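Mgp-operon protein 3 (Mycoplasma pneumoniae, PDB 6RJ1) probably serves as a surface-exposed adhesin that takes part, with P1, in attachment of the bacterium to sugars on human host cells. Local coordinates at residues Gly26-Val30 / Val31-His35; Lys489-Trp493 / Ala494-Leu498. All blocks are in the same frame, centred on the assembly; numbering follows the deposited sequence.

Contact 1: residues Gly26-Val30 / Val31-His35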
loop_
_atom_site.group_PDB
_atom_site.type_symbol
_atom_site.label_atom_id
_atom_site.label_comp_id
_atom_site.label_asym_id
_atom_site.label_seq_id
_atom_site.Cartn_x
_atom_site.Cartn_y
_atom_site.Cartn_z
ATOM N N GLY A 26 19.400 26.323 17.320
ATOM C CA GLY A 26 19.560 24.891 17.582
ATOM C C GLY A 26 18.426 23.976 17.144
ATOM O O GLY A 26 18.553 22.749 17.235
ATOM N N GLY A 27 17.321 24.569 16.691
ATOM C CA GLY A 27 16.151 23.840 16.222
ATOM C C GLY A 27 15.203 23.416 17.319
ATOM O O GLY A 27 15.528 23.489 18.509
ATOM N N LEU A 28 14.027 22.937 16.922
ATOM C CA LEU A 28 12.997 22.507 17.854
ATOM C C LEU A 28 13.004 20.984 18.038
ATOM O O LEU A 28 12.760 20.261 17.073
ATOM C CB LEU A 28 11.628 23.022 17.345
ATOM C CG LEU A 28 10.346 22.432 17.948
ATOM C CD1 LEU A 28 9.910 23.193 19.179
ATOM C CD2 LEU A 28 9.240 22.400 16.921
ATOM N N ASP A 29 13.267 20.501 19.281
ATOM C CA ASP A 29 13.204 19.074 19.600
ATOM C C ASP A 29 11.753 18.805 19.936
ATOM O O ASP A 29 11.309 19.033 21.065
ATOM C CB ASP A 29 14.130 18.663 20.760
ATOM C CG ASP A 29 14.233 17.153 21.013
ATOM O OD1 ASP A 29 13.248 16.419 20.728
ATOM O OD2 ASP A 29 15.292 16.709 21.495
ATOM N N VAL A 30 11.014 18.370 18.918
ATOM C CA VAL A 30 9.583 18.098 18.918
ATOM C C VAL A 30 9.150 17.218 20.116
ATOM O O VAL A 30 8.168 17.551 20.786
ATOM C CB VAL A 30 9.197 17.520 17.530
ATOM C CG1 VAL A 30 7.838 16.850 17.532
ATOM C CG2 VAL A 30 9.251 18.603 16.459
ATOM N N VAL A 31 9.915 16.150 20.417
ATOM C CA VAL A 31 9.631 15.207 21.506
ATOM C C VAL A 31 9.847 15.865 22.894
ATOM O O VAL A 31 8.955 15.768 23.748
ATOM C CB VAL A 31 10.399 13.870 21.308
ATOM C CG1 VAL A 31 10.292 12.957 22.527
ATOM C CG2 VAL A 31 9.898 13.146 20.067
ATOM N N ARG A 32 11.001 16.526 23.103
ATOM C CA ARG A 32 11.332 17.226 24.347
ATOM C C ARG A 32 10.343 18.372 24.619
ATOM O O ARG A 32 9.857 18.498 25.746
ATOM C CB ARG A 32 12.770 17.775 24.294
ATOM C CG ARG A 32 13.725 17.124 25.284
ATOM C CD ARG A 32 14.729 16.221 24.591
ATOM N NE ARG A 32 15.710 15.672 25.527
ATOM C CZ ARG A 32 16.828 15.044 25.170
ATOM N NH1 ARG A 32 17.135 14.897 23.887
ATOM N NH2 ARG A 32 17.657 14.579 26.095
ATOM N N ALA A 33 10.035 19.186 23.578
ATOM C CA ALA A 33 9.128 20.347 23.655
ATOM C C ALA A 33 7.688 19.972 23.972
ATOM O O ALA A 33 6.997 20.748 24.631
ATOM C CB ALA A 33 9.181 21.153 22.366
ATOM N N ALA A 34 7.237 18.789 23.504
ATOM C CA ALA A 34 5.875 18.301 23.741
ATOM C C ALA A 34 5.736 17.594 25.092
ATOM O O ALA A 34 4.634 17.175 25.448
ATOM C CB ALA A 34 5.446 17.381 22.613
ATOM N N HIS A 35 6.847 17.511 25.864
ATOM C CA HIS A 35 6.946 16.864 27.176
ATOM C C HIS A 35 6.625 15.370 27.052
ATOM O O HIS A 35 5.841 14.807 27.824
ATOM C CB HIS A 35 6.092 17.580 28.235
ATOM C CG HIS A 35 6.364 19.044 28.332
ATOM N ND1 HIS A 35 7.420 19.536 29.091
ATOM C CD2 HIS A 35 5.714 20.079 27.754
ATOM C CE1 HIS A 35 7.367 20.853 28.963
ATOM N NE2 HIS A 35 6.361 21.228 28.165
#
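Asp29 OD2 lies at the edge of the Arg32 guanidinium, in its plane, 3.5 Å from Arg32 NH1 in a long salt bridge. The carboxylate and guanidinium planes stand 87° apart, and of the two carboxylate oxygens it is OD2 that meets the guanidinium. Arg32 is modelled in two conformers and the bridge belongs to the one described here, which leaves it uncertain. The imidazole of His35 has Arg32 O over one face, offset toward the rim. The other oxygen of the Asp29 carboxylate has a backbone task. Asp29 OD1 accepts from Arg32 N at 3.3 Å in an almost straight bond, the N-H arriving from well above the carboxylate plane, and takes a weaker, bent bond from Val31 N at 3.4 Å. With CG anti to the backbone N (chi1 -173°), the side chain folds back alongside its own carbonyl, which brings OD1 to the first amides of the helix. Asp29 is thus the N-cap of the short helix 30-33, its carboxylate answering amides that have no preceding turn to bond to and probably being stabilised by their dipoles. Main-chain bonds complete the turn: Ala33 N reaches Asp29 O at 2.8 Å, and Ala34 N reaches Val30 O at 3.1 Å. The helix stops at once, as His35 takes positive phi in a Schellman motif. Beside the cap, Leu28 extends CD1 to Ala33 CB at 3.9 Å. This apolar side of the turn packs on the neighbouring sheet: Leu28 and Ala33 both touch Phe118, Val30 and Ala34 touch Leu116, and Val31 rests on Val57. Strand 28-29 meanwhile pairs through Leu28 with Leu14.

Contact 2: residues Lys489-Trp493 / Ala494-Leu498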
loop_
_atom_site.group_PDB
_atom_site.type_symbol
_atom_site.label_atom_id
_atom_site.label_comp_id
_atom_site.label_asym_id
_atom_site.label_seq_id
_atom_site.Cartn_x
_atom_site.Cartn_y
_atom_site.Cartn_z
ATOM N N LYS A 489 -10.549 8.429 17.844
ATOM C CA LYS A 489 -10.517 7.033 17.393
ATOM C C LYS A 489 -10.328 7.010 15.888
ATOM O O LYS A 489 -10.724 7.962 15.200
ATOM C CB LYS A 489 -11.819 6.302 17.747
ATOM C CG LYS A 489 -12.016 6.024 19.227
ATOM C CD LYS A 489 -13.447 5.613 19.512
ATOM C CE LYS A 489 -13.665 5.418 20.988
ATOM N NZ LYS A 489 -14.996 4.836 21.277
ATOM N N ALA A 490 -9.718 5.925 15.377
ATOM C CA ALA A 490 -9.498 5.739 13.951
ATOM C C ALA A 490 -10.774 5.241 13.275
ATOM O O ALA A 490 -11.666 4.675 13.932
ATOM C CB ALA A 490 -8.376 4.740 13.734
ATOM N N THR A 491 -10.857 5.451 11.957
ATOM C CA THR A 491 -11.943 4.978 11.099
ATOM C C THR A 491 -11.412 3.740 10.388
ATOM O O THR A 491 -10.300 3.769 9.869
ATOM C CB THR A 491 -12.343 6.054 10.069
ATOM O OG1 THR A 491 -12.502 7.312 10.722
ATOM C CG2 THR A 491 -13.608 5.688 9.287
ATOM N N TRP A 492 -12.206 2.659 10.360
ATOM C CA TRP A 492 -11.839 1.416 9.680
ATOM C C TRP A 492 -11.907 1.601 8.172
ATOM O O TRP A 492 -12.875 2.187 7.681
ATOM C CB TRP A 492 -12.810 0.298 10.074
ATOM C CG TRP A 492 -12.694 -0.140 11.498
ATOM C CD1 TRP A 492 -13.484 0.242 12.541
ATOM C CD2 TRP A 492 -11.748 -1.073 12.027
ATOM N NE1 TRP A 492 -13.084 -0.394 13.692
ATOM C CE2 TRP A 492 -12.014 -1.204 13.407
ATOM C CE3 TRP A 492 -10.699 -1.821 11.466
ATOM C CZ2 TRP A 492 -11.274 -2.054 14.235
ATOM C CZ3 TRP A 492 -9.956 -2.650 12.291
ATOM C CH2 TRP A 492 -10.249 -2.764 13.656
ATOM N N TRP A 493 -10.915 1.066 7.432
ATOM C CA TRP A 493 -10.946 1.099 5.967
ATOM C C TRP A 493 -12.087 0.211 5.433
ATOM O O TRP A 493 -12.719 0.563 4.432
ATOM C CB TRP A 493 -9.606 0.675 5.362
ATOM C CG TRP A 493 -8.606 1.787 5.249
ATOM C CD1 TRP A 493 -7.369 1.834 5.820
ATOM C CD2 TRP A 493 -8.755 3.007 4.506
ATOM N NE1 TRP A 493 -6.732 3.001 5.477
ATOM C CE2 TRP A 493 -7.558 3.741 4.668
ATOM C CE3 TRP A 493 -9.782 3.547 3.701
ATOM C CZ2 TRP A 493 -7.369 5.002 4.082
ATOM C CZ3 TRP A 493 -9.587 4.785 3.107
ATOM C CH2 TRP A 493 -8.400 5.507 3.309
ATOM N N ALA A 494 -12.376 -0.908 6.143
ATOM C CA ALA A 494 -13.447 -1.860 5.831
ATOM C C ALA A 494 -14.829 -1.216 5.941
ATOM O O ALA A 494 -15.797 -1.756 5.404
ATOM C CB ALA A 494 -13.357 -3.077 6.743
ATOM N N LYS A 495 -14.924 -0.083 6.655
ATOM C CA LYS A 495 -16.162 0.687 6.828
ATOM C C LYS A 495 -16.132 1.966 5.954
ATOM O O LYS A 495 -17.027 2.805 6.062
ATOM C CB LYS A 495 -16.401 1.017 8.306
ATOM C CG LYS A 495 -16.966 -0.145 9.105
ATOM C CD LYS A 495 -16.947 0.102 10.609
ATOM C CE LYS A 495 -18.144 0.873 11.111
ATOM N NZ LYS A 495 -18.291 0.774 12.592
ATOM N N THR A 496 -15.097 2.101 5.081
ATOM C CA THR A 496 -14.960 3.220 4.149
ATOM C C THR A 496 -15.092 2.687 2.727
ATOM O O THR A 496 -14.143 2.118 2.175
ATOM C CB THR A 496 -13.675 4.028 4.385
ATOM O OG1 THR A 496 -13.548 4.340 5.769
ATOM C CG2 THR A 496 -13.647 5.313 3.576
ATOM N N GLU A 497 -16.295 2.841 2.158
ATOM C CA GLU A 497 -16.634 2.421 0.808
ATOM C C GLU A 497 -16.085 3.457 -0.171
ATOM O O GLU A 497 -16.368 4.651 -0.051
ATOM C CB GLU A 497 -18.154 2.256 0.669
ATOM C CG GLU A 497 -18.617 1.532 -0.588
ATOM C CD GLU A 497 -20.107 1.683 -0.840
ATOM O OE1 GLU A 497 -20.524 2.753 -1.342
ATOM O OE2 GLU A 497 -20.860 0.734 -0.521
ATOM N N LEU A 498 -15.256 3.000 -1.107
ATOM C CA LEU A 498 -14.641 3.858 -2.111
ATOM C C LEU A 498 -15.248 3.578 -3.475
ATOM O O LEU A 498 -15.867 2.529 -3.683
ATOM C CB LEU A 498 -13.110 3.637 -2.160
ATOM C CG LEU A 498 -12.320 3.861 -0.858
ATOM C CD1 LEU A 498 -10.871 3.561 -1.046
ATOM C CD2 LEU A 498 -12.460 5.283 -0.336
#
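Hydrogen bonds between Trp492, Trp493 and the residues three and four further on draw the chain into a tight turn. Trp492 O takes two donors from opposite faces of its carbonyl plane: Lys495 N at 3.2 Å, standing well above that plane, and Thr496 OG1 at 3.0 Å, which lies closer to it. Thr496 N then bonds to Trp493 O at 2.9 Å, again from above the plane, 67° out of it. Setting OG1 beside its own backbone N (chi1 -49°) points the Thr496 hydroxyl back at Trp492 O; Thr496 OG1 is also hydrogen-bonded with Tyr478 OH, giving that hydroxyl two partners.

Van der Waals contacts surround the turn. The indole of Trp493 comes up to Thr496 at a slant, CE3 lying 4.0 Å from Thr496 CB and CZ3 4.1 Å from Thr496 CG2; Tyr538 meets this indole edge-to-face. The Trp492 ring likewise meets an aliphatic stem obliquely, CD1 being 4.0 Å from Lys495 CD. A bend at chi3 turns the rest of that lysine aside, and its NZ bonds to Ser719 O, while Trp492 NE1 bonds to Tyr138 O. A methyl meets a hydroxyl oxygen where Thr491 CG2 approaches Thr496 OG1 at 3.8 Å, the two threonine side chains crossing at about a right angle.

The i to i+3 bonds describe two overlapping type I beta turns, 492-495 and 493-496, with Trp493 and Ala494, then Ala494 and Lys495, at the corners. They carry the chain from strand 487-492, in a mixed eight-stranded sheet, into strand 496-498, which pairs in parallel with 723-732 in a different sheet. Both segments lie in the MgpC adhesin family region, which belongs to the beta-propeller clan.

Contacts 1 and 2 come one after the other along the chain and do not touch: their centres are 33 Å apart and their nearest atoms about 19 Å. Contact 1 lies toward the periphery, about 31 Å from the centre of the chain, whereas contact 2 is buried about 15 Å from it. A mixed sheet connects them: 26-35 packs on strands 52-59, 114-121 and 125-135, and 125-135 pairs in parallel with 487-492, the strand that contact 2 ends. One is a capped helical turn laid on the sheet, the other a turn leading out of it, where the chain leaves strand 487-492.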